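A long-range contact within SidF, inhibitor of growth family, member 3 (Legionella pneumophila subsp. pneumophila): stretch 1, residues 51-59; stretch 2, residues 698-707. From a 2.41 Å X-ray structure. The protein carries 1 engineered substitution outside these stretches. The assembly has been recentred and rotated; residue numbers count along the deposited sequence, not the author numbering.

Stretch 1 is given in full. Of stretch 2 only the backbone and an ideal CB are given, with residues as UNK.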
ATOM      1  N   VAL A  51     -13.087  13.332   7.179  1.00 49.21           N
ATOM      2  CA  VAL A  51     -11.786  13.044   7.676  1.00 48.00           C
ATOM      3  C   VAL A  51     -11.890  12.513   9.080  1.00 51.40           C
ATOM      4  O   VAL A  51     -12.569  13.117   9.903  1.00 50.77           O
ATOM      5  CB  VAL A  51     -11.029  14.347   7.737  1.00 47.19           C
ATOM      6  CG1 VAL A  51      -9.616  14.113   8.180  1.00 43.79           C
ATOM      7  CG2 VAL A  51     -11.076  14.975   6.371  1.00 48.60           C
ATOM      8  N   VAL A  52     -11.210  11.408   9.383  1.00 44.90           N
ATOM      9  CA  VAL A  52     -11.214  10.954  10.748  1.00 40.83           C
ATOM     10  C   VAL A  52      -9.821  11.161  11.351  1.00 43.97           C
ATOM     11  O   VAL A  52      -8.812  10.722  10.757  1.00 43.83           O
ATOM     12  CB  VAL A  52     -11.494   9.466  10.817  1.00 43.96           C
ATOM     13  CG1 VAL A  52     -11.607   9.069  12.282  1.00 42.51           C
ATOM     14  CG2 VAL A  52     -12.737   9.070  10.011  1.00 45.23           C
ATOM     15  N   VAL A  53      -9.741  11.756  12.538  1.00 43.94           N
ATOM     16  CA  VAL A  53      -8.448  12.152  13.120  1.00 43.20           C
ATOM     17  C   VAL A  53      -8.320  11.557  14.548  1.00 45.50           C
ATOM     18  O   VAL A  53      -9.258  11.600  15.326  1.00 45.53           O
ATOM     19  CB  VAL A  53      -8.294  13.699  13.160  1.00 45.95           C
ATOM     20  CG1 VAL A  53      -6.960  14.135  13.774  1.00 45.54           C
ATOM     21  CG2 VAL A  53      -8.385  14.328  11.762  1.00 44.52           C
ATOM     22  N   VAL A  54      -7.169  10.996  14.867  1.00 41.25           N
ATOM     23  CA  VAL A  54      -6.889  10.518  16.180  1.00 42.54           C
ATOM     24  C   VAL A  54      -5.588  11.164  16.666  1.00 43.57           C
ATOM     25  O   VAL A  54      -4.571  11.085  15.972  1.00 50.96           O
ATOM     26  CB  VAL A  54      -6.660   8.974  16.180  1.00 42.57           C
ATOM     27  CG1 VAL A  54      -6.038   8.534  17.495  1.00 42.17           C
ATOM     28  CG2 VAL A  54      -7.947   8.179  16.024  1.00 35.84           C
ATOM     29  N   ASN A  55      -5.589  11.730  17.870  1.00 41.98           N
ATOM     30  CA  ASN A  55      -4.353  12.113  18.583  1.00 45.33           C
ATOM     31  C   ASN A  55      -3.971  11.134  19.661  1.00 44.72           C
ATOM     32  O   ASN A  55      -4.813  10.798  20.492  1.00 45.04           O
ATOM     33  CB  ASN A  55      -4.517  13.521  19.231  1.00 49.86           C
ATOM     34  CG  ASN A  55      -5.126  14.498  18.266  1.00 56.24           C
ATOM     35  OD1 ASN A  55      -4.422  15.098  17.467  1.00 64.08           O
ATOM     36  ND2 ASN A  55      -6.439  14.559  18.233  1.00 59.49           N
ATOM     37  N   SER A  56      -2.713  10.699  19.713  1.00 43.83           N
ATOM     38  CA  SER A  56      -2.329   9.819  20.839  1.00 45.13           C
ATOM     39  C   SER A  56      -2.569  10.536  22.171  1.00 48.19           C
ATOM     40  O   SER A  56      -2.241  11.708  22.300  1.00 51.79           O
ATOM     41  CB  SER A  56      -0.870   9.381  20.757  1.00 43.07           C
ATOM     42  OG  SER A  56      -0.678   8.541  19.632  1.00 46.28           O
ATOM     43  N   GLN A  57      -3.176   9.813  23.108  1.00 53.22           N
ATOM     44  CA  GLN A  57      -3.238  10.136  24.534  1.00 58.77           C
ATOM     45  C   GLN A  57      -2.535   8.976  25.308  1.00 59.10           C
ATOM     46  O   GLN A  57      -2.411   7.855  24.796  1.00 53.96           O
ATOM     47  CB  GLN A  57      -4.701  10.275  25.002  1.00 62.62           C
ATOM     48  CG  GLN A  57      -5.576  11.376  24.360  1.00 66.86           C
ATOM     49  CD  GLN A  57      -4.977  12.789  24.475  1.00 72.54           C
ATOM     50  OE1 GLN A  57      -5.080  13.595  23.552  1.00 78.11           O
ATOM     51  NE2 GLN A  57      -4.347  13.090  25.602  1.00 79.03           N
ATOM     52  N   TYR A  58      -2.078   9.246  26.532  1.00 54.96           N
ATOM     53  CA  TYR A  58      -1.286   8.295  27.287  1.00 54.67           C
ATOM     54  C   TYR A  58      -1.741   8.273  28.705  1.00 57.01           C
ATOM     55  O   TYR A  58      -2.293   9.238  29.150  1.00 60.56           O
ATOM     56  CB  TYR A  58       0.175   8.720  27.288  1.00 54.92           C
ATOM     57  CG  TYR A  58       0.723   8.852  25.909  1.00 59.04           C
ATOM     58  CD1 TYR A  58       0.761  10.111  25.265  1.00 60.63           C
ATOM     59  CD2 TYR A  58       1.206   7.714  25.218  1.00 52.12           C
ATOM     60  CE1 TYR A  58       1.269  10.220  23.971  1.00 60.08           C
ATOM     61  CE2 TYR A  58       1.714   7.824  23.959  1.00 47.38           C
ATOM     62  CZ  TYR A  58       1.713   9.041  23.340  1.00 51.48           C
ATOM     63  OH  TYR A  58       2.173   9.099  22.100  1.00 50.50           O
ATOM     64  N   ASP A  59      -1.471   7.186  29.417  1.00 55.81           N
ATOM     65  CA  ASP A  59      -1.686   7.129  30.859  1.00 57.83           C
ATOM     66  C   ASP A  59      -0.462   7.694  31.628  1.00 59.67           C
ATOM     67  O   ASP A  59       0.533   8.112  31.028  1.00 54.92           O
ATOM     68  CB  ASP A  59      -1.969   5.683  31.290  1.00 57.42           C
ATOM     69  CG  ASP A  59      -0.763   4.747  31.085  1.00 58.06           C
ATOM     70  OD1 ASP A  59       0.403   5.216  30.937  1.00 60.80           O
ATOM     71  OD2 ASP A  59      -0.986   3.515  31.050  1.00 58.89           O
ATOM     72  N   UNK A 698       4.931   1.644  18.965  1.00 41.83           N
ATOM     73  CA  UNK A 698       3.665   1.599  19.644  1.00 42.76           C
ATOM     74  C   UNK A 698       2.696   2.504  18.962  1.00 42.84           C
ATOM     75  O   UNK A 698       1.501   2.243  18.955  1.00 46.07           O
ATOM     76  CB  UNK A 698       3.813   1.978  21.119  1.00 42.76           C
ATOM     77  N   UNK A 699       3.184   3.494  18.262  1.00 42.49           N
ATOM     78  CA  UNK A 699       2.245   4.476  17.711  1.00 45.54           C
ATOM     79  C   UNK A 699       1.536   3.899  16.473  1.00 50.33           C
ATOM     80  O   UNK A 699       0.356   4.186  16.228  1.00 54.67           O
ATOM     81  CB  UNK A 699       2.975   5.772  17.352  1.00 45.54           C
ATOM     82  N   UNK A 700       2.253   3.060  15.728  1.00 45.91           N
ATOM     83  CA  UNK A 700       1.892   2.713  14.347  1.00 40.24           C
ATOM     84  C   UNK A 700       0.690   1.782  14.161  1.00 38.81           C
ATOM     85  O   UNK A 700       0.186   1.626  13.056  1.00 36.43           O
ATOM     86  CB  UNK A 700       3.104   2.061  13.679  1.00 40.24           C
ATOM     87  N   UNK A 701       0.146   1.172  15.200  1.00 42.22           N
ATOM     88  CA  UNK A 701      -1.012   0.261  14.894  1.00 38.10           C
ATOM     89  C   UNK A 701      -2.295   1.024  14.802  1.00 38.18           C
ATOM     90  O   UNK A 701      -3.337   0.531  14.290  1.00 44.74           O
ATOM     91  CB  UNK A 701      -1.160  -0.828  15.958  1.00 38.10           C
ATOM     92  N   UNK A 702      -2.246   2.259  15.233  1.00 34.88           N
ATOM     93  CA  UNK A 702      -3.498   2.974  15.325  1.00 37.74           C
ATOM     94  C   UNK A 702      -4.126   3.327  13.978  1.00 38.65           C
ATOM     95  O   UNK A 702      -5.322   3.100  13.797  1.00 39.23           O
ATOM     96  CB  UNK A 702      -3.281   4.255  16.133  1.00 37.74           C
ATOM     97  N   UNK A 703      -3.313   3.757  13.005  1.00 39.10           N
ATOM     98  CA  UNK A 703      -3.784   4.001  11.629  1.00 34.63           C
ATOM     99  C   UNK A 703      -4.276   2.694  10.994  1.00 40.06           C
ATOM    100  O   UNK A 703      -5.237   2.740  10.239  1.00 37.94           O
ATOM    101  CB  UNK A 703      -2.669   4.614  10.779  1.00 34.63           C
ATOM    102  N   UNK A 704      -3.662   1.535  11.343  1.00 36.42           N
ATOM    103  CA  UNK A 704      -4.079   0.256  10.833  1.00 35.30           C
ATOM    104  C   UNK A 704      -5.472  -0.085  11.342  1.00 38.66           C
ATOM    105  O   UNK A 704      -6.278  -0.574  10.593  1.00 36.62           O
ATOM    106  CB  UNK A 704      -3.076  -0.830  11.226  1.00 35.30           C
ATOM    107  N   UNK A 705      -5.775   0.208  12.598  1.00 36.92           N
ATOM    108  CA  UNK A 705      -7.081  -0.195  13.068  1.00 35.86           C
ATOM    109  C   UNK A 705      -8.158   0.697  12.451  1.00 37.33           C
ATOM    110  O   UNK A 705      -9.285   0.233  12.159  1.00 39.76           O
ATOM    111  CB  UNK A 705      -7.141  -0.142  14.596  1.00 35.86           C
ATOM    112  N   UNK A 706      -7.789   1.948  12.188  1.00 36.88           N
ATOM    113  CA  UNK A 706      -8.700   2.897  11.507  1.00 41.49           C
ATOM    114  C   UNK A 706      -8.993   2.491  10.079  1.00 42.17           C
ATOM    115  O   UNK A 706     -10.133   2.466   9.676  1.00 42.61           O
ATOM    116  CB  UNK A 706      -8.104   4.306  11.515  1.00 41.49           C
ATOM    117  N   UNK A 707      -7.913   2.200   9.329  1.00 39.80           N
ATOM    118  CA  UNK A 707      -7.971   1.720   7.958  1.00 39.88           C
ATOM    119  C   UNK A 707      -8.820   0.481   7.923  1.00 42.51           C
ATOM    120  O   UNK A 707      -9.724   0.432   7.113  1.00 41.12           O
ATOM    121  CB  UNK A 707      -6.575   1.442   7.398  1.00 39.88           C
TER

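Stretch 1 is a strand over residues 51-55 that runs on into a loop. Its V52 and V54 side chains point toward stretch 2, while V53 and N55 point away. Beyond the strand, the hydroxyls of S56 and Y58 lie on the same side. The helix that carries 702 to 707 runs roughly antiparallel to the strand, at 152°, with the axes 10.2 Å apart at their closest.

Position 698 has nothing of stretch 1 within 5.5 Å of its ideal CB. Stretch 1 therefore sets no preference here. The residue is R698, whose extended side chain bonds through NH2 elsewhere in the structure.

Position 699 is different. Its CA-to-CB bond points sideways, but the ideal CB is 5.1 Å from S56 OG, and Y58 OH lies a little further on. Two hydroxyls within reach of one side chain favour a polar group with acceptors. Glu or Gln could span the gap, and Asp might reach S56. The residue is E699. With chi1 and chi2 both m, its carboxylate swings to the hydroxyls and engages both. S56 OG donates to E699 OE2 at 2.6 Å. Y58 OH donates to E699 OE1 at 2.4 Å, a very short hydrogen bond made at the edge of the tyrosine ring, near its plane.

Positions 700 and 701 are out of reach of stretch 1, and many side chains would do. They are L700 and T701.

Position 702 points toward the strand, with its ideal CB 5.3 Å from V54 CG1. The neighbour is a methyl, so a small or medium side chain such as Ala, Ser, Thr or Val would suit. The residue is T702. Its OG1 comes to 4.3 Å from V54 CG1, a loose contact without a hydrogen bond.

Position 703 points sideways and meets nothing close; an aliphatic would be one choice among several. It is I703, whose end turns nearer but stays 6.3 Å from stretch 1.

Positions 704 and 705 are out of reach and unconstrained by the strand. They are Q704 and A705, whose N donates to T701 O at 3.0 Å.

Position 706 points toward the strand, one helical turn after 702. The ideal CB is 6.0 Å from V52 CG1, leaving room before the methyls of V52 and V54. Leu, Ile or Met could fill it. The residue is L706. Its CD1 lies 4.3 Å from both V52 CG1 and V54 CG2, so one methyl packs against two valines.

Position 707 is again out of reach. It is H707, whose N bonds to I703 O at 2.9 Å.

Stretch 2, residues 698-707: RELTTIQALH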
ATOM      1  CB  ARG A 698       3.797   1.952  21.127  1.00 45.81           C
ATOM      2  CG  ARG A 698       4.385   0.807  21.932  1.00 41.66           C
ATOM      3  CD  ARG A 698       4.472   1.166  23.367  1.00 42.11           C
ATOM      4  NE  ARG A 698       4.898   0.026  24.180  1.00 44.07           N
ATOM      5  CZ  ARG A 698       5.142   0.108  25.503  1.00 45.26           C
ATOM      6  NH1 ARG A 698       5.032   1.284  26.113  1.00 41.19           N
ATOM      7  NH2 ARG A 698       5.492  -0.988  26.223  1.00 45.65           N
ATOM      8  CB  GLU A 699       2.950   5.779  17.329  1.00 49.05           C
ATOM      9  CG  GLU A 699       3.605   6.592  18.450  1.00 45.44           C
ATOM     10  CD  GLU A 699       2.596   7.093  19.461  1.00 50.11           C
ATOM     11  OE1 GLU A 699       3.047   7.626  20.473  1.00 50.79           O
ATOM     12  OE2 GLU A 699       1.356   6.940  19.280  1.00 50.84           O
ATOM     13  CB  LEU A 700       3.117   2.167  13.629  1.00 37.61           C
ATOM     14  CG  LEU A 700       4.300   3.069  13.957  1.00 38.79           C
ATOM     15  CD1 LEU A 700       5.582   2.389  13.513  1.00 35.84           C
ATOM     16  CD2 LEU A 700       4.122   4.411  13.255  1.00 38.44           C
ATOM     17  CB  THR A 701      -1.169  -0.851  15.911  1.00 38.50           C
ATOM     18  OG1 THR A 701      -0.649  -0.365  17.167  1.00 44.76           O
ATOM     19  CG2 THR A 701      -0.353  -2.090  15.424  1.00 38.79           C
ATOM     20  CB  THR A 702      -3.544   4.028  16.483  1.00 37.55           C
ATOM     21  OG1 THR A 702      -3.548   5.324  15.974  1.00 55.40           O
ATOM     22  CG2 THR A 702      -2.437   3.860  17.434  1.00 35.15           C
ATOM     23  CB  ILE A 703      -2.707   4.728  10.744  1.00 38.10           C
ATOM     24  CG1 ILE A 703      -3.335   5.442   9.544  1.00 39.37           C
ATOM     25  CG2 ILE A 703      -1.599   3.792  10.219  1.00 34.70           C
ATOM     26  CD1 ILE A 703      -4.023   6.716   9.923  1.00 37.29           C
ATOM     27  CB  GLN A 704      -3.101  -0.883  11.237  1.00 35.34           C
ATOM     28  CG  GLN A 704      -1.719  -0.678  10.667  1.00 37.76           C
ATOM     29  CD  GLN A 704      -0.755  -1.744  11.129  1.00 45.68           C
ATOM     30  OE1 GLN A 704       0.356  -1.427  11.587  1.00 46.48           O
ATOM     31  NE2 GLN A 704      -1.167  -3.017  11.022  1.00 47.47           N
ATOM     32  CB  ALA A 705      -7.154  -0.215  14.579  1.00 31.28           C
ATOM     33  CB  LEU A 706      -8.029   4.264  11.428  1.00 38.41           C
ATOM     34  CG  LEU A 706      -8.412   5.258  12.488  1.00 40.77           C
ATOM     35  CD1 LEU A 706      -8.118   6.659  11.961  1.00 39.94           C
ATOM     36  CD2 LEU A 706      -9.934   5.135  12.703  1.00 43.93           C
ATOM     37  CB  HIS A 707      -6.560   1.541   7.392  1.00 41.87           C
ATOM     38  CG  HIS A 707      -6.453   0.562   6.256  1.00 47.68           C
ATOM     39  ND1 HIS A 707      -6.428   0.956   4.964  1.00 54.91           N
ATOM     40  CD2 HIS A 707      -6.369  -0.832   6.248  1.00 53.48           C
ATOM     41  CE1 HIS A 707      -6.362  -0.133   4.163  1.00 60.58           C
ATOM     42  NE2 HIS A 707      -6.335  -1.228   4.945  1.00 59.24           N
TER
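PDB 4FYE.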